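Local coordinates for protein CG8862 (Drosophila melanogaster, PDB 3ISM) that cleaves nucleic acids as endonuclease G, a magnesium-dependent nuclease of the DNA/RNA non-specific endonuclease family that is inhibited by its partner protein EndoGI, at the interface of chains A and B. Residues are numbered along the deposited sequence; one frame, centred on the assembly and turned at random. Chains: chain A/B, CG8862.

Two copies of the nuclease meet about a two-fold axis, and the two contacts illustrate two ways of building such a junction. Contact 2 pairs the edges of strand 172-179 from both chains; contact 1, about 18 Å away between C-alpha centres, joins loops and a helix end through an arginine and a phenylalanine. They have no residue in common, and each recurs with the chains exchanged, which suits the homodimer expected of endonuclease G. The centres of contacts 1 and 2 are about 20 and 24 Å from the predicted active-site A:His101, so both probably serve assembly rather than catalysis.

Contact 1: the interface of chains A and B. Residues chain A 28-29, 236-238; chain B 45-46, 85.
B:Arg45 reaches across to the backbone of A:Pro28 and A:Gly236, in an arginine-to-carbonyl contact between two subunits of a DNA/RNA non-specific endonuclease. The polar part begins at the guanidinium NH2, which donates a hydrogen bond to the carbonyl O of A:Pro28 at 2.8 Å. The N-H arrives in the carbonyl plane on a lone pair, although the acceptor is tilted 19° out of the guanidinium plane. The other terminal nitrogen, NH1, is joined to water 1 at 3.0 Å in a nearly straight bond (174°), with the water at the guanidinium edge and in its plane. That water also meets A:Pro28 O at 2.7 Å, so this carbonyl is held both directly and through solvent.

A different approach is made by the carbonyl O of A:Gly236, which lies over the rim of one guanidinium face. It comes from just beyond helix 228-235, and its partial negative charge may favour the cation electrostatically. The bend at chi3 (-66°) turns NE back toward A:Gly236 O, from where the guanidinium reaches on to A:Pro28 O. An alanine in place of B:Arg45 would probably leave A:Pro28 O without its direct donor and water 1 without one of its anchors.

Apolar contact comes from B:Phe85, in the 3-10 helix 83-85. The ring turns its edge to A:Leu238, while A:Gly236 CA lies above one face, out past the CD1-CE1 rim, 3.6 Å from CE1. The ring CZ lies 3.7 Å from the methyl CD2 of A:Leu238. The leucine CG sits at the ring edge, in plane, and the two side chains cross obliquely. On the backbone side, A:Gly236 CA also packs 3.7 Å from B:Arg46 CA.

Contact 2: the interface of chains A and B. Residues chain A 164, 172-175; chain B 174-178.
Water 2 is gripped from both chains: A:Ser172 N lies 2.9 Å from it, B:Val178 O 2.7 Å and the carboxylate OE2 of B:Glu177 2.9 Å. The extended glutamate, with CG anti to the backbone N (chi1 -179°), carries its acid group out to this bridge.

Next to the water, antiparallel strand pairing takes over. B:Val178 N donates to A:Ser172 O from a position tilted 34° out of the carbonyl plane. A:Val174 N gives a shorter bond to B:Tyr176 O at 2.8 Å, and B:Tyr176 N returns one to A:Val174 O; both run nearly along the C=O axis.

Side chains alternate between the two faces of the paired strands. On one, A:Val174 and B:Tyr176 lie side by side and point the same way, with the methyl CG1 at 3.7 Å from the phenol carbon CZ. The tyrosine CG takes the crowded position between backbone N and carbonyl carbon (chi1 51°), which brings one face of the ring over the valine, CB beneath the CE2-CZ side and CG1 under CZ and the hydroxyl. B:Val178 extends this apolar strip, its CG2 meeting A:Pro164 CB at 3.8 Å. On the opposite face, B:Glu177 lies off one side of the A:Tyr173 ring plane at the CD2-CE2 rim, its CA 3.6 Å from CD2, and the B:Lys175 CE methylene comes to the other side, against CB and CG. A:Lys175 CB touches B:Lys175 CG, while A:Lys175 NZ and B:Lys175 NZ stand 5.4 Å apart, like charges that may cost some stability.

A:Lys175 pairs with its own counterpart, placing the two-fold axis between them. Strand 172-179 of each subunit thereby carries beta pairing across the dimer boundary, flanked by A:Pro164 of strand 164-166.

Contact 1: the interface of chains A and B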
# COMPACT_ATOMS: atom_id res chain seq x y z
N PRO A 28 5.66 -15.00 4.95
CA PRO A 28 5.89 -13.99 3.92
C PRO A 28 6.30 -12.63 4.49
O PRO A 28 7.03 -11.87 3.85
CB PRO A 28 4.53 -13.92 3.20
CG PRO A 28 3.99 -15.29 3.33
CD PRO A 28 4.36 -15.68 4.75
N GLY A 29 5.79 -12.34 5.68
CA GLY A 29 6.07 -11.12 6.39
C GLY A 29 5.50 -11.27 7.78
O GLY A 29 4.82 -12.27 8.08
N GLY A 236 6.27 -7.69 -2.51
CA GLY A 236 7.15 -7.28 -1.41
C GLY A 236 7.19 -8.34 -0.30
O GLY A 236 7.29 -8.01 0.90
N LEU A 237 7.08 -9.61 -0.70
CA LEU A 237 7.01 -10.73 0.25
C LEU A 237 7.72 -11.90 -0.35
O LEU A 237 7.83 -11.99 -1.57
CB LEU A 237 5.56 -11.17 0.49
CG LEU A 237 4.49 -10.20 0.97
CD1 LEU A 237 3.10 -10.81 0.73
CD2 LEU A 237 4.70 -9.80 2.46
N LEU A 238 8.18 -12.81 0.50
CA LEU A 238 8.76 -14.06 0.02
C LEU A 238 7.87 -15.23 0.41
O LEU A 238 7.48 -15.35 1.58
CB LEU A 238 10.18 -14.26 0.56
CG LEU A 238 11.26 -13.21 0.17
CD1 LEU A 238 12.57 -13.43 0.98
CD2 LEU A 238 11.57 -13.21 -1.31
N ARG B 45 9.02 -3.41 1.81
CA ARG B 45 9.57 -4.18 0.68
C ARG B 45 8.80 -4.02 -0.64
O ARG B 45 9.40 -4.13 -1.71
CB ARG B 45 9.70 -5.65 1.03
CG ARG B 45 10.80 -5.93 2.05
CD ARG B 45 10.84 -7.39 2.45
NE ARG B 45 9.63 -7.81 3.16
CZ ARG B 45 9.31 -9.09 3.41
NH1 ARG B 45 10.09 -10.07 2.97
NH2 ARG B 45 8.22 -9.38 4.10
N ARG B 46 7.50 -3.78 -0.54
CA ARG B 46 6.63 -3.60 -1.68
C ARG B 46 6.91 -2.26 -2.37
O ARG B 46 6.90 -2.17 -3.61
CB ARG B 46 5.18 -3.60 -1.20
CG ARG B 46 4.18 -3.49 -2.36
CD ARG B 46 2.81 -3.95 -1.95
NE ARG B 46 2.12 -3.04 -1.04
CZ ARG B 46 1.57 -1.88 -1.40
NH1 ARG B 46 1.61 -1.45 -2.66
NH2 ARG B 46 0.97 -1.12 -0.50
N PHE B 85 13.97 -6.52 -3.27
CA PHE B 85 13.27 -5.38 -2.66
C PHE B 85 14.16 -4.17 -2.39
O PHE B 85 13.73 -3.23 -1.71
CB PHE B 85 12.57 -5.81 -1.37
CG PHE B 85 11.89 -7.15 -1.47
CD1 PHE B 85 10.87 -7.37 -2.40
CD2 PHE B 85 12.28 -8.20 -0.64
CE1 PHE B 85 10.26 -8.62 -2.51
CE2 PHE B 85 11.66 -9.46 -0.74
CZ PHE B 85 10.66 -9.66 -1.67
O HOH W 1 9.55 -12.91 3.57

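Contact 2: the interface of chains A and B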
# COMPACT_ATOMS: atom_id res chain seq x y z
N PRO A 164 1.68 -1.54 -10.99
CA PRO A 164 1.80 -0.37 -11.86
C PRO A 164 1.35 -0.59 -13.30
O PRO A 164 1.28 -1.73 -13.77
CB PRO A 164 3.30 -0.04 -11.82
CG PRO A 164 3.98 -1.25 -11.36
CD PRO A 164 2.99 -2.00 -10.49
N SER A 172 5.66 5.09 -15.14
CA SER A 172 4.81 4.08 -14.56
C SER A 172 4.22 4.59 -13.25
O SER A 172 4.88 5.29 -12.49
CB SER A 172 5.59 2.78 -14.34
OG SER A 172 5.98 2.24 -15.59
N TYR A 173 2.96 4.24 -13.02
CA TYR A 173 2.21 4.66 -11.84
C TYR A 173 1.41 3.48 -11.29
O TYR A 173 0.98 2.64 -12.07
CB TYR A 173 1.20 5.76 -12.21
CG TYR A 173 1.81 6.98 -12.89
CD1 TYR A 173 2.01 6.98 -14.26
CD2 TYR A 173 2.18 8.11 -12.17
CE1 TYR A 173 2.56 8.08 -14.90
CE2 TYR A 173 2.74 9.22 -12.81
CZ TYR A 173 2.93 9.19 -14.17
OH TYR A 173 3.46 10.26 -14.83
N VAL A 174 1.21 3.45 -9.98
CA VAL A 174 0.30 2.52 -9.33
C VAL A 174 -0.96 3.32 -9.04
O VAL A 174 -0.88 4.41 -8.44
CB VAL A 174 0.88 1.95 -8.01
CG1 VAL A 174 -0.20 1.28 -7.15
CG2 VAL A 174 2.02 0.97 -8.27
N LYS A 175 -2.12 2.83 -9.51
CA LYS A 175 -3.39 3.50 -9.25
C LYS A 175 -4.46 2.51 -8.77
O LYS A 175 -4.69 1.46 -9.38
CB LYS A 175 -3.90 4.24 -10.49
CG LYS A 175 -5.16 5.07 -10.24
CD LYS A 175 -5.72 5.68 -11.56
CE LYS A 175 -7.00 6.50 -11.27
NZ LYS A 175 -7.61 7.12 -12.51
N VAL B 174 -6.10 6.28 -4.89
CA VAL B 174 -4.72 6.55 -4.56
C VAL B 174 -3.92 6.38 -5.85
O VAL B 174 -4.02 5.34 -6.51
CB VAL B 174 -4.19 5.58 -3.48
CG1 VAL B 174 -2.64 5.69 -3.33
CG2 VAL B 174 -4.91 5.81 -2.14
N LYS B 175 -3.12 7.38 -6.22
CA LYS B 175 -2.21 7.21 -7.35
C LYS B 175 -0.81 7.74 -7.08
O LYS B 175 -0.65 8.84 -6.54
CB LYS B 175 -2.80 7.85 -8.60
CG LYS B 175 -2.13 7.44 -9.89
CD LYS B 175 -2.64 8.29 -11.01
CE LYS B 175 -2.10 7.82 -12.34
NZ LYS B 175 -2.56 8.73 -13.42
N TYR B 176 0.22 6.98 -7.44
CA TYR B 176 1.59 7.47 -7.28
C TYR B 176 2.51 6.87 -8.31
O TYR B 176 2.30 5.74 -8.76
CB TYR B 176 2.12 7.23 -5.86
CG TYR B 176 1.96 5.81 -5.37
CD1 TYR B 176 0.80 5.42 -4.70
CD2 TYR B 176 2.95 4.86 -5.62
CE1 TYR B 176 0.63 4.12 -4.27
CE2 TYR B 176 2.79 3.56 -5.18
CZ TYR B 176 1.64 3.20 -4.50
OH TYR B 176 1.47 1.90 -4.06
N GLU B 177 3.51 7.65 -8.70
CA GLU B 177 4.53 7.24 -9.64
C GLU B 177 5.41 6.23 -8.94
O GLU B 177 5.61 6.30 -7.72
CB GLU B 177 5.33 8.46 -10.15
CG GLU B 177 6.41 8.09 -11.17
CD GLU B 177 7.18 9.27 -11.77
OE1 GLU B 177 6.87 10.45 -11.48
OE2 GLU B 177 8.11 8.99 -12.54
N VAL B 178 5.89 5.26 -9.72
CA VAL B 178 6.94 4.36 -9.27
C VAL B 178 8.10 4.52 -10.24
O VAL B 178 7.90 4.57 -11.46
CB VAL B 178 6.46 2.88 -9.19
CG1 VAL B 178 5.47 2.70 -8.03
CG2 VAL B 178 5.85 2.40 -10.51
O HOH W 2 7.88 6.27 -13.62